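Local atomic coordinates of centrosomal protein of 104 kDa (Homo sapiens, PDB entry 5LPH), a protein that is required for building cilia and for the structural integrity of the ciliary tip, and interacts with tubulin and the Nek1 kinase. Residues K35-A40 against L47-V52; E54-T59 against S93-R98; T240-I245 against K274-G279. All coordinates share one frame; numbering follows the deposited sequence.

How the contacts relate
Contacts 1 and 2 lie side by side at the N-terminal end of the TOG domain, their centres about 9 Å apart. They share helix 49-56: contact 1 sets it against helix 34-39, contact 2 against helix 83-100. Glu39 of contact 1 and Tyr56 of contact 2 join them, with Glu39 OE2 and Tyr56 OH 2.7 Å apart in a probable hydrogen bond. Contact 3 comes last along the chain, between helices 235-252 and 271-283. Its centre is about 51 Å from that of contact 1 and 45 Å from that of contact 2, on the opposite side of the chain's centre. Contacts 1 and 2 thus pack the first helices of the all-helical HEAT-repeat array together, and contact 3 packs the last helix onto its other end.

Contact 1: residues K35-A40 against L47-V52; sequences KALREA and LGETLV
Ala40 and Val52 form the close part of this contact. The CB of Ala40 meets CG1 of Val52 at 3.9 Å, and both residues are buried. Their CB atoms both point toward the opposite segment. In Val52, CG1 lies anti to the backbone N (chi1 174°), and this turns the methyl onto Ala40 while CG2 takes the place beside the backbone N. The backbones are well separated even here, with the CA atoms of Ala40 and Val52 7.7 Å apart. The other side is looser. Leu37 CD1 comes to 4.4 Å from Glu49 OE1, an apolar methyl near an exposed carboxylate. Glu49 reaches across with its chain extended. Only about 90 Å² is buried in all, and no hydrogen bond crosses. Much of the packing comes from elsewhere: Ile44 of helix 41-47 touches Leu37, Glu49 and Val52, and Leu32 lies against Leu37 and Val52. Ala40 also packs on Phe95 of helix 83-100. Helices 34-39, 41-47 and 49-56 are separated by the single residues Ala40 and Gly48, the latter with positive phi. The arrangement is a run of three short consecutive helices at the N-terminal end of the TOG domain's HEAT-type helical array.

Contact 2: residues E54-T59 against S93-R98; sequences EAYCKT and SVFLVR
Ala55 and Leu96 bring the two backbones nearest, with their CA atoms 7.3 Å apart. Residues 54-56 are the last residues of helix 49-56, and the chain leaves helical geometry at Cys57. Residues 93-98 lie inside the longer helix 83-100. No hydrogen bond crosses between the segments. The CB of Ala55 points toward the other helix and touches CD2 of Leu96 at 3.9 Å. Leu96 CD2 also lies 4.3 Å from Tyr56 CE1, oblique to the ring. Leu96 CG lies anti to its carbonyl carbon (chi1 -69°), and from there CD2 reaches both residues. Tyr56 and Phe95 meet at their ring edges, their side chains crossing at about a right angle. The Tyr56 hydroxyl lies near the plane of the Phe95 ring, with OH 3.4 Å from CZ and 3.5 Å from CE1 of that ring. This is an edge contact, not a stack over a face. The hydroxyl is hydrogen-bonded to Glu39 OE2, and Arg99 makes a cation-pi interaction with the Tyr56 ring. Around the pair, helix 60-76 packs on Glu54, Cys57 and Ser93, while helices 106-126 and 131-147 both pack against helix 83-100, through Val97 and Val94 among others.

Contact 3: residues T240-I245 against K274-G279; sequences TAVRII and KTIFEG
Ile276 lies between Val242 and Ile245, and its branches are divided between them. Its CG1 rests against both methyls of Val242, at 4.1 Å from CG1 and 4.1 Å from CG2. Its CG2 meets CG2 of Ile245 at 4.0 Å. Its CD1 reaches both neighbours, at 4.1 Å from Ile245 CD1 and the same distance from Val242 CG2. Both isoleucines have the same first torsion, -69°, with CG2 anti to the backbone N, which brings those two methyls together between the helices. The side chain of Ile276 runs obliquely to those of Val242 and Ile245. Thr275 differs: it crosses Val242 at about a right angle and offers CG2 to Val242 CG1 at 4.2 Å. Its hydroxyl is hydrogen-bonded to Ile271 O in its own helix. The axes of segments 240-245 and 274-279 run at 20° to each other and approach to 10.0 Å. Replacing Ile276 by alanine would probably open a gap facing Val242 and Ile245, leaving Val242 with little more than Thr275 CG2 from residues 274-279 and Ile245 without its contact there. Ile245 packs further on Met223 and Ser226 of helix 219-229. No hydrogen bond or salt bridge joins the segments. Helix 271-283 is therefore held here against the HEAT 2 repeat, residues 216-252, by apolar side-chain packing, with the Thr275 hydroxyl satisfied within its own helix.

Contact 1: residues K35-A40 against L47-V52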
ATOM      1  N   LYS A  35       1.057  16.590  22.824  1.00 62.73           N
ATOM      2  CA  LYS A  35       1.722  15.857  21.737  1.00 62.78           C
ATOM      3  C   LYS A  35       0.962  15.938  20.411  1.00 58.91           C
ATOM      4  O   LYS A  35       1.563  16.190  19.360  1.00 58.21           O
ATOM      5  CB  LYS A  35       1.916  14.385  22.132  1.00 67.39           C
ATOM      6  CG  LYS A  35       2.524  13.507  21.045  1.00 71.79           C
ATOM      7  CD  LYS A  35       3.221  12.283  21.650  1.00 76.16           C
ATOM      8  CE  LYS A  35       4.664  12.577  21.970  1.00 78.64           C
ATOM      9  NZ  LYS A  35       5.375  11.434  22.606  1.00 79.97           N
ATOM     10  N   ALA A  36      -0.349  15.709  20.470  1.00 54.60           N
ATOM     11  CA  ALA A  36      -1.220  15.771  19.286  1.00 51.99           C
ATOM     12  C   ALA A  36      -1.283  17.172  18.675  1.00 50.83           C
ATOM     13  O   ALA A  36      -1.365  17.334  17.457  1.00 49.20           O
ATOM     14  CB  ALA A  36      -2.618  15.304  19.647  1.00 51.01           C
ATOM     15  N   LEU A  37      -1.249  18.173  19.549  1.00 50.08           N
ATOM     16  CA  LEU A  37      -1.294  19.580  19.166  1.00 50.11           C
ATOM     17  C   LEU A  37      -0.105  19.962  18.282  1.00 49.76           C
ATOM     18  O   LEU A  37      -0.280  20.621  17.254  1.00 50.04           O
ATOM     19  CB  LEU A  37      -1.310  20.448  20.434  1.00 51.49           C
ATOM     20  CG  LEU A  37      -2.158  21.710  20.543  1.00 52.84           C
ATOM     21  CD1 LEU A  37      -3.519  21.570  19.874  1.00 53.76           C
ATOM     22  CD2 LEU A  37      -2.306  22.034  22.024  1.00 53.34           C
ATOM     23  N   ARG A  38       1.093  19.530  18.675  1.00 51.95           N
ATOM     24  CA  ARG A  38       2.318  19.812  17.902  1.00 55.52           C
ATOM     25  C   ARG A  38       2.380  18.980  16.620  1.00 52.55           C
ATOM     26  O   ARG A  38       2.774  19.480  15.560  1.00 54.15           O
ATOM     27  CB  ARG A  38       3.574  19.577  18.756  1.00 58.39           C
ATOM     28  CG  ARG A  38       3.619  20.360  20.072  1.00 62.38           C
ATOM     29  CD  ARG A  38       3.642  21.882  19.897  1.00 64.81           C
ATOM     30  NE  ARG A  38       3.033  22.584  21.033  1.00 66.75           N
ATOM     31  CZ  ARG A  38       2.850  23.906  21.112  1.00 68.68           C
ATOM     32  NH1 ARG A  38       3.236  24.723  20.128  1.00 66.54           N
ATOM     33  NH2 ARG A  38       2.274  24.423  22.199  1.00 68.66           N
ATOM     34  N   GLU A  39       1.963  17.724  16.736  1.00 51.19           N
ATOM     35  CA  GLU A  39       1.853  16.785  15.616  1.00 51.75           C
ATOM     36  C   GLU A  39       0.897  17.294  14.525  1.00 47.93           C
ATOM     37  O   GLU A  39       1.245  17.300  13.340  1.00 47.15           O
ATOM     38  CB  GLU A  39       1.368  15.434  16.162  1.00 55.97           C
ATOM     39  CG  GLU A  39       1.418  14.246  15.220  1.00 58.83           C
ATOM     40  CD  GLU A  39       0.865  12.989  15.882  1.00 61.33           C
ATOM     41  OE1 GLU A  39       1.649  12.047  16.112  1.00 65.47           O
ATOM     42  OE2 GLU A  39      -0.343  12.951  16.204  1.00 59.24           O
ATOM     43  N   ALA A  40      -0.289  17.750  14.938  1.00 42.84           N
ATOM     44  CA  ALA A  40      -1.343  18.210  14.017  1.00 40.22           C
ATOM     45  C   ALA A  40      -1.398  19.737  13.834  1.00 39.60           C
ATOM     46  O   ALA A  40      -2.401  20.265  13.338  1.00 37.11           O
ATOM     47  CB  ALA A  40      -2.690  17.697  14.500  1.00 39.12           C
ATOM     48  N   LEU A  47      -7.771  23.090   8.558  1.00 40.85           N
ATOM     49  CA  LEU A  47      -9.088  22.453   8.734  1.00 41.53           C
ATOM     50  C   LEU A  47      -9.883  22.963   9.932  1.00 41.99           C
ATOM     51  O   LEU A  47     -11.084  22.705  10.009  1.00 46.52           O
ATOM     52  CB  LEU A  47      -8.916  20.939   8.878  1.00 40.75           C
ATOM     53  CG  LEU A  47      -8.145  20.255   7.751  1.00 40.61           C
ATOM     54  CD1 LEU A  47      -7.941  18.791   8.096  1.00 41.60           C
ATOM     55  CD2 LEU A  47      -8.872  20.412   6.424  1.00 40.67           C
ATOM     56  N   GLY A  48      -9.218  23.645  10.865  1.00 41.90           N
ATOM     57  CA  GLY A  48      -9.856  24.149  12.081  1.00 41.42           C
ATOM     58  C   GLY A  48      -9.680  23.168  13.224  1.00 41.53           C
ATOM     59  O   GLY A  48      -9.556  21.955  13.007  1.00 41.71           O
ATOM     60  N   GLU A  49      -9.675  23.693  14.443  1.00 40.61           N
ATOM     61  CA  GLU A  49      -9.451  22.878  15.631  1.00 42.12           C
ATOM     62  C   GLU A  49     -10.575  21.878  15.899  1.00 40.74           C
ATOM     63  O   GLU A  49     -10.306  20.781  16.364  1.00 41.25           O
ATOM     64  CB  GLU A  49      -9.257  23.762  16.863  1.00 44.72           C
ATOM     65  CG  GLU A  49      -8.769  23.000  18.087  1.00 47.72           C
ATOM     66  CD  GLU A  49      -8.406  23.907  19.245  1.00 50.30           C
ATOM     67  OE1 GLU A  49      -7.489  23.550  20.016  1.00 51.95           O
ATOM     68  OE2 GLU A  49      -9.038  24.975  19.392  1.00 52.86           O
ATOM     69  N   THR A  50     -11.817  22.260  15.617  1.00 40.91           N
ATOM     70  CA  THR A  50     -12.987  21.413  15.886  1.00 43.36           C
ATOM     71  C   THR A  50     -12.888  20.078  15.153  1.00 41.25           C
ATOM     72  O   THR A  50     -13.004  19.017  15.767  1.00 41.39           O
ATOM     73  CB  THR A  50     -14.307  22.124  15.488  1.00 45.00           C
ATOM     74  OG1 THR A  50     -14.463  23.305  16.281  1.00 45.71           O
ATOM     75  CG2 THR A  50     -15.533  21.220  15.710  1.00 46.72           C
ATOM     76  N   LEU A  51     -12.666  20.147  13.845  1.00 39.73           N
ATOM     77  CA  LEU A  51     -12.569  18.954  13.012  1.00 39.43           C
ATOM     78  C   LEU A  51     -11.377  18.077  13.410  1.00 38.05           C
ATOM     79  O   LEU A  51     -11.498  16.849  13.424  1.00 37.24           O
ATOM     80  CB  LEU A  51     -12.506  19.336  11.530  1.00 40.42           C
ATOM     81  CG  LEU A  51     -12.843  18.229  10.522  1.00 42.05           C
ATOM     82  CD1 LEU A  51     -13.445  18.838   9.263  1.00 42.43           C
ATOM     83  CD2 LEU A  51     -11.630  17.367  10.179  1.00 42.83           C
ATOM     84  N   VAL A  52     -10.240  18.688  13.740  1.00 36.28           N
ATOM     85  CA  VAL A  52      -9.056  17.905  14.143  1.00 35.94           C
ATOM     86  C   VAL A  52      -9.298  17.203  15.486  1.00 36.23           C
ATOM     87  O   VAL A  52      -8.920  16.043  15.652  1.00 37.51           O
ATOM     88  CB  VAL A  52      -7.769  18.761  14.193  1.00 35.24           C
ATOM     89  CG1 VAL A  52      -6.596  17.975  14.759  1.00 34.94           C
ATOM     90  CG2 VAL A  52      -7.418  19.259  12.798  1.00 36.51           C
TER

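Contact 2: residues E54-T59 against S93-R98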
ATOM      1  N   GLU A  54     -12.256  16.275  16.769  1.00 37.58           N
ATOM      2  CA  GLU A  54     -13.144  15.159  16.412  1.00 41.04           C
ATOM      3  C   GLU A  54     -12.363  13.924  15.943  1.00 42.25           C
ATOM      4  O   GLU A  54     -12.573  12.815  16.446  1.00 43.59           O
ATOM      5  CB  GLU A  54     -14.094  15.549  15.280  1.00 44.35           C
ATOM      6  CG  GLU A  54     -15.400  16.210  15.662  1.00 47.30           C
ATOM      7  CD  GLU A  54     -16.372  16.175  14.491  1.00 50.57           C
ATOM      8  OE1 GLU A  54     -16.117  16.902  13.507  1.00 54.08           O
ATOM      9  OE2 GLU A  54     -17.362  15.403  14.541  1.00 52.73           O
ATOM     10  N   ALA A  55     -11.464  14.138  14.981  1.00 40.46           N
ATOM     11  CA  ALA A  55     -10.646  13.067  14.396  1.00 38.90           C
ATOM     12  C   ALA A  55      -9.734  12.360  15.391  1.00 37.53           C
ATOM     13  O   ALA A  55      -9.461  11.176  15.227  1.00 38.05           O
ATOM     14  CB  ALA A  55      -9.820  13.608  13.232  1.00 38.55           C
ATOM     15  N   TYR A  56      -9.270  13.082  16.411  1.00 38.30           N
ATOM     16  CA  TYR A  56      -8.361  12.537  17.436  1.00 39.16           C
ATOM     17  C   TYR A  56      -9.038  11.916  18.661  1.00 40.60           C
ATOM     18  O   TYR A  56      -8.370  11.236  19.445  1.00 44.08           O
ATOM     19  CB  TYR A  56      -7.401  13.630  17.931  1.00 39.83           C
ATOM     20  CG  TYR A  56      -6.104  13.710  17.157  1.00 40.30           C
ATOM     21  CD1 TYR A  56      -6.049  14.334  15.913  1.00 40.46           C
ATOM     22  CD2 TYR A  56      -4.928  13.185  17.678  1.00 40.40           C
ATOM     23  CE1 TYR A  56      -4.865  14.416  15.203  1.00 41.46           C
ATOM     24  CE2 TYR A  56      -3.732  13.263  16.974  1.00 41.33           C
ATOM     25  CZ  TYR A  56      -3.711  13.878  15.733  1.00 40.75           C
ATOM     26  OH  TYR A  56      -2.550  13.971  15.015  1.00 40.75           O
ATOM     27  N   CYS A  57     -10.334  12.148  18.851  1.00 42.60           N
ATOM     28  CA  CYS A  57     -10.976  11.803  20.125  1.00 44.81           C
ATOM     29  C   CYS A  57     -11.332  10.314  20.237  1.00 46.02           C
ATOM     30  O   CYS A  57     -11.255   9.558  19.262  1.00 46.29           O
ATOM     31  CB  CYS A  57     -12.207  12.677  20.357  1.00 45.05           C
ATOM     32  SG  CYS A  57     -13.665  12.176  19.445  1.00 47.04           S
ATOM     33  N   LYS A  58     -11.740   9.915  21.438  1.00 46.73           N
ATOM     34  CA  LYS A  58     -11.968   8.508  21.775  1.00 47.61           C
ATOM     35  C   LYS A  58     -13.339   7.959  21.360  1.00 44.48           C
ATOM     36  O   LYS A  58     -13.623   6.794  21.614  1.00 45.28           O
ATOM     37  CB  LYS A  58     -11.749   8.295  23.278  1.00 52.17           C
ATOM     38  CG  LYS A  58     -10.284   8.320  23.678  1.00 57.14           C
ATOM     39  CD  LYS A  58     -10.129   8.368  25.191  1.00 62.21           C
ATOM     40  CE  LYS A  58      -8.666   8.341  25.609  1.00 64.49           C
ATOM     41  NZ  LYS A  58      -8.535   8.549  27.076  1.00 66.23           N
ATOM     42  N   THR A  59     -14.179   8.783  20.732  1.00 41.25           N
ATOM     43  CA  THR A  59     -15.513   8.371  20.310  1.00 40.72           C
ATOM     44  C   THR A  59     -15.507   8.100  18.805  1.00 39.43           C
ATOM     45  O   THR A  59     -15.386   9.035  18.006  1.00 38.16           O
ATOM     46  CB  THR A  59     -16.547   9.466  20.667  1.00 40.89           C
ATOM     47  OG1 THR A  59     -16.389   9.822  22.044  1.00 41.26           O
ATOM     48  CG2 THR A  59     -17.973   8.992  20.442  1.00 40.58           C
ATOM     49  N   SER A  93      -5.743  16.950   4.873  1.00 40.45           N
ATOM     50  CA  SER A  93      -6.656  15.818   4.772  1.00 41.44           C
ATOM     51  C   SER A  93      -5.921  14.482   4.699  1.00 41.67           C
ATOM     52  O   SER A  93      -6.329  13.516   5.342  1.00 44.26           O
ATOM     53  CB  SER A  93      -7.587  15.984   3.573  1.00 40.67           C
ATOM     54  OG  SER A  93      -8.353  17.162   3.734  1.00 40.33           O
ATOM     55  N   VAL A  94      -4.833  14.440   3.937  1.00 40.88           N
ATOM     56  CA  VAL A  94      -3.990  13.245   3.859  1.00 40.12           C
ATOM     57  C   VAL A  94      -3.361  12.913   5.217  1.00 40.16           C
ATOM     58  O   VAL A  94      -3.235  11.734   5.567  1.00 40.29           O
ATOM     59  CB  VAL A  94      -2.924  13.378   2.740  1.00 39.65           C
ATOM     60  CG1 VAL A  94      -1.866  12.287   2.837  1.00 40.23           C
ATOM     61  CG2 VAL A  94      -3.596  13.320   1.376  1.00 39.08           C
ATOM     62  N   PHE A  95      -2.975  13.943   5.972  1.00 39.05           N
ATOM     63  CA  PHE A  95      -2.462  13.763   7.339  1.00 38.02           C
ATOM     64  C   PHE A  95      -3.477  13.029   8.239  1.00 37.81           C
ATOM     65  O   PHE A  95      -3.102  12.126   8.989  1.00 37.62           O
ATOM     66  CB  PHE A  95      -2.040  15.118   7.948  1.00 37.05           C
ATOM     67  CG  PHE A  95      -1.698  15.053   9.414  1.00 36.46           C
ATOM     68  CD1 PHE A  95      -2.675  15.275  10.380  1.00 36.08           C
ATOM     69  CD2 PHE A  95      -0.403  14.781   9.830  1.00 36.19           C
ATOM     70  CE1 PHE A  95      -2.369  15.212  11.730  1.00 36.23           C
ATOM     71  CE2 PHE A  95      -0.088  14.721  11.182  1.00 36.80           C
ATOM     72  CZ  PHE A  95      -1.075  14.936  12.133  1.00 36.23           C
ATOM     73  N   LEU A  96      -4.748  13.418   8.159  1.00 37.90           N
ATOM     74  CA  LEU A  96      -5.813  12.764   8.930  1.00 38.34           C
ATOM     75  C   LEU A  96      -6.167  11.365   8.407  1.00 39.59           C
ATOM     76  O   LEU A  96      -6.407  10.463   9.207  1.00 39.47           O
ATOM     77  CB  LEU A  96      -7.067  13.644   9.001  1.00 37.64           C
ATOM     78  CG  LEU A  96      -6.958  14.924   9.837  1.00 37.09           C
ATOM     79  CD1 LEU A  96      -8.275  15.671   9.787  1.00 36.88           C
ATOM     80  CD2 LEU A  96      -6.576  14.646  11.284  1.00 36.59           C
ATOM     81  N   VAL A  97      -6.192  11.188   7.085  1.00 41.01           N
ATOM     82  CA  VAL A  97      -6.398   9.863   6.478  1.00 41.74           C
ATOM     83  C   VAL A  97      -5.344   8.869   6.959  1.00 42.52           C
ATOM     84  O   VAL A  97      -5.670   7.752   7.354  1.00 43.13           O
ATOM     85  CB  VAL A  97      -6.405   9.943   4.932  1.00 43.09           C
ATOM     86  CG1 VAL A  97      -6.164   8.583   4.272  1.00 42.80           C
ATOM     87  CG2 VAL A  97      -7.725  10.529   4.458  1.00 42.72           C
ATOM     88  N   ARG A  98      -4.089   9.299   6.952  1.00 43.91           N
ATOM     89  CA  ARG A  98      -2.965   8.466   7.385  1.00 46.00           C
ATOM     90  C   ARG A  98      -3.137   7.890   8.798  1.00 45.25           C
ATOM     91  O   ARG A  98      -2.827   6.728   9.037  1.00 45.46           O
ATOM     92  CB  ARG A  98      -1.666   9.278   7.297  1.00 47.22           C
ATOM     93  CG  ARG A  98      -0.390   8.520   7.604  1.00 49.31           C
ATOM     94  CD  ARG A  98       0.803   9.451   7.532  1.00 50.94           C
ATOM     95  NE  ARG A  98       1.969   8.899   8.222  1.00 51.74           N
ATOM     96  CZ  ARG A  98       2.890   8.103   7.677  1.00 55.74           C
ATOM     97  NH1 ARG A  98       2.814   7.722   6.400  1.00 59.00           N
ATOM     98  NH2 ARG A  98       3.910   7.681   8.419  1.00 56.09           N
TER

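Contact 3: residues T240-I245 against K274-G279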
ATOM      1  N   THR A 240       5.903 -20.014  -1.390  1.00 60.33           N
ATOM      2  CA  THR A 240       5.317 -19.044  -2.333  1.00 61.35           C
ATOM      3  C   THR A 240       6.398 -18.395  -3.214  1.00 62.60           C
ATOM      4  O   THR A 240       6.156 -18.092  -4.385  1.00 63.28           O
ATOM      5  CB  THR A 240       4.505 -17.933  -1.620  1.00 61.54           C
ATOM      6  OG1 THR A 240       3.693 -18.495  -0.580  1.00 58.79           O
ATOM      7  CG2 THR A 240       3.607 -17.178  -2.618  1.00 60.52           C
ATOM      8  N   ALA A 241       7.583 -18.174  -2.651  1.00 65.41           N
ATOM      9  CA  ALA A 241       8.731 -17.669  -3.428  1.00 67.16           C
ATOM     10  C   ALA A 241       9.085 -18.607  -4.586  1.00 66.33           C
ATOM     11  O   ALA A 241       9.345 -18.151  -5.711  1.00 68.30           O
ATOM     12  CB  ALA A 241       9.938 -17.469  -2.530  1.00 66.80           C
ATOM     13  N   VAL A 242       9.069 -19.911  -4.304  1.00 64.93           N
ATOM     14  CA  VAL A 242       9.285 -20.939  -5.327  1.00 65.16           C
ATOM     15  C   VAL A 242       8.261 -20.764  -6.452  1.00 66.44           C
ATOM     16  O   VAL A 242       8.637 -20.690  -7.620  1.00 67.92           O
ATOM     17  CB  VAL A 242       9.228 -22.368  -4.724  1.00 65.01           C
ATOM     18  CG1 VAL A 242       9.149 -23.439  -5.808  1.00 66.39           C
ATOM     19  CG2 VAL A 242      10.429 -22.619  -3.815  1.00 64.43           C
ATOM     20  N   ARG A 243       6.981 -20.670  -6.086  1.00 67.48           N
ATOM     21  CA  ARG A 243       5.886 -20.493  -7.059  1.00 69.02           C
ATOM     22  C   ARG A 243       6.032 -19.253  -7.957  1.00 65.12           C
ATOM     23  O   ARG A 243       5.711 -19.317  -9.144  1.00 62.63           O
ATOM     24  CB  ARG A 243       4.525 -20.467  -6.349  1.00 73.87           C
ATOM     25  CG  ARG A 243       4.080 -21.816  -5.786  1.00 77.56           C
ATOM     26  CD  ARG A 243       2.895 -21.689  -4.841  1.00 80.58           C
ATOM     27  NE  ARG A 243       1.677 -21.249  -5.537  1.00 85.26           N
ATOM     28  CZ  ARG A 243       0.895 -20.243  -5.135  1.00 87.48           C
ATOM     29  NH1 ARG A 243       1.176 -19.560  -4.029  1.00 88.32           N
ATOM     30  NH2 ARG A 243      -0.186 -19.921  -5.841  1.00 88.05           N
ATOM     31  N   ILE A 244       6.516 -18.142  -7.399  1.00 65.10           N
ATOM     32  CA  ILE A 244       6.751 -16.909  -8.181  1.00 66.16           C
ATOM     33  C   ILE A 244       7.945 -17.057  -9.126  1.00 64.02           C
ATOM     34  O   ILE A 244       7.885 -16.614 -10.277  1.00 63.12           O
ATOM     35  CB  ILE A 244       6.949 -15.665  -7.285  1.00 68.07           C
ATOM     36  CG1 ILE A 244       5.665 -15.390  -6.495  1.00 71.27           C
ATOM     37  CG2 ILE A 244       7.318 -14.438  -8.125  1.00 68.03           C
ATOM     38  CD1 ILE A 244       5.756 -14.239  -5.518  1.00 71.99           C
ATOM     39  N   ILE A 245       9.018 -17.680  -8.643  1.00 63.56           N
ATOM     40  CA  ILE A 245      10.201 -17.941  -9.476  1.00 65.34           C
ATOM     41  C   ILE A 245       9.838 -18.814 -10.689  1.00 67.23           C
ATOM     42  O   ILE A 245      10.275 -18.519 -11.807  1.00 67.22           O
ATOM     43  CB  ILE A 245      11.355 -18.574  -8.651  1.00 63.60           C
ATOM     44  CG1 ILE A 245      11.919 -17.542  -7.667  1.00 61.70           C
ATOM     45  CG2 ILE A 245      12.480 -19.072  -9.556  1.00 63.79           C
ATOM     46  CD1 ILE A 245      12.654 -18.146  -6.493  1.00 60.63           C
ATOM     47  N   LYS A 274      16.182 -27.623  -5.355  1.00 89.73           N
ATOM     48  CA  LYS A 274      15.812 -28.848  -6.077  1.00 92.77           C
ATOM     49  C   LYS A 274      14.465 -28.653  -6.776  1.00 90.82           C
ATOM     50  O   LYS A 274      14.367 -28.830  -7.992  1.00 89.64           O
ATOM     51  CB  LYS A 274      15.771 -30.076  -5.146  1.00 96.36           C
ATOM     52  CG  LYS A 274      15.035 -31.285  -5.725  1.00 99.40           C
ATOM     53  CD  LYS A 274      15.271 -32.560  -4.931  1.00100.70           C
ATOM     54  CE  LYS A 274      14.463 -33.713  -5.511  1.00101.98           C
ATOM     55  NZ  LYS A 274      14.375 -34.875  -4.586  1.00103.31           N
ATOM     56  N   THR A 275      13.450 -28.268  -5.999  1.00 87.86           N
ATOM     57  CA  THR A 275      12.093 -28.021  -6.519  1.00 86.46           C
ATOM     58  C   THR A 275      12.077 -27.008  -7.672  1.00 85.42           C
ATOM     59  O   THR A 275      11.358 -27.192  -8.659  1.00 83.78           O
ATOM     60  CB  THR A 275      11.145 -27.510  -5.410  1.00 86.31           C
ATOM     61  OG1 THR A 275      11.332 -28.274  -4.213  1.00 83.77           O
ATOM     62  CG2 THR A 275       9.678 -27.597  -5.850  1.00 87.19           C
ATOM     63  N   ILE A 276      12.872 -25.947  -7.533  1.00 84.90           N
ATOM     64  CA  ILE A 276      12.972 -24.897  -8.553  1.00 84.58           C
ATOM     65  C   ILE A 276      13.574 -25.438  -9.851  1.00 85.16           C
ATOM     66  O   ILE A 276      12.986 -25.267 -10.922  1.00 79.46           O
ATOM     67  CB  ILE A 276      13.798 -23.683  -8.040  1.00 84.79           C
ATOM     68  CG1 ILE A 276      13.017 -22.943  -6.947  1.00 85.80           C
ATOM     69  CG2 ILE A 276      14.129 -22.714  -9.176  1.00 83.70           C
ATOM     70  CD1 ILE A 276      13.864 -22.060  -6.054  1.00 86.69           C
ATOM     71  N   PHE A 277      14.731 -26.092  -9.748  1.00 88.95           N
ATOM     72  CA  PHE A 277      15.474 -26.525 -10.941  1.00 91.55           C
ATOM     73  C   PHE A 277      14.815 -27.683 -11.696  1.00 93.77           C
ATOM     74  O   PHE A 277      14.831 -27.690 -12.930  1.00 93.25           O
ATOM     75  CB  PHE A 277      16.943 -26.840 -10.607  1.00 90.87           C
ATOM     76  CG  PHE A 277      17.767 -25.619 -10.275  1.00 88.58           C
ATOM     77  CD1 PHE A 277      17.867 -24.561 -11.180  1.00 87.80           C
ATOM     78  CD2 PHE A 277      18.458 -25.529  -9.068  1.00 88.76           C
ATOM     79  CE1 PHE A 277      18.621 -23.439 -10.880  1.00 87.71           C
ATOM     80  CE2 PHE A 277      19.214 -24.409  -8.764  1.00 89.49           C
ATOM     81  CZ  PHE A 277      19.296 -23.364  -9.669  1.00 89.41           C
ATOM     82  N   GLU A 278      14.235 -28.651 -10.982  1.00 95.60           N
ATOM     83  CA  GLU A 278      13.419 -29.684 -11.646  1.00 98.46           C
ATOM     84  C   GLU A 278      12.050 -29.125 -12.056  1.00 96.09           C
ATOM     85  O   GLU A 278      11.405 -29.667 -12.951  1.00 92.63           O
ATOM     86  CB  GLU A 278      13.310 -30.977 -10.819  1.00 99.93           C
ATOM     87  CG  GLU A 278      12.415 -30.939  -9.585  1.00101.67           C
ATOM     88  CD  GLU A 278      12.444 -32.239  -8.787  1.00104.76           C
ATOM     89  OE1 GLU A 278      11.482 -32.529  -8.036  1.00106.91           O
ATOM     90  OE2 GLU A 278      13.438 -32.981  -8.905  1.00106.13           O
ATOM     91  N   GLY A 279      11.624 -28.042 -11.405  1.00 95.85           N
ATOM     92  CA  GLY A 279      10.534 -27.207 -11.906  1.00 93.55           C
ATOM     93  C   GLY A 279      10.843 -26.596 -13.265  1.00 93.79           C
ATOM     94  O   GLY A 279      10.012 -26.648 -14.167  1.00 91.88           O
TER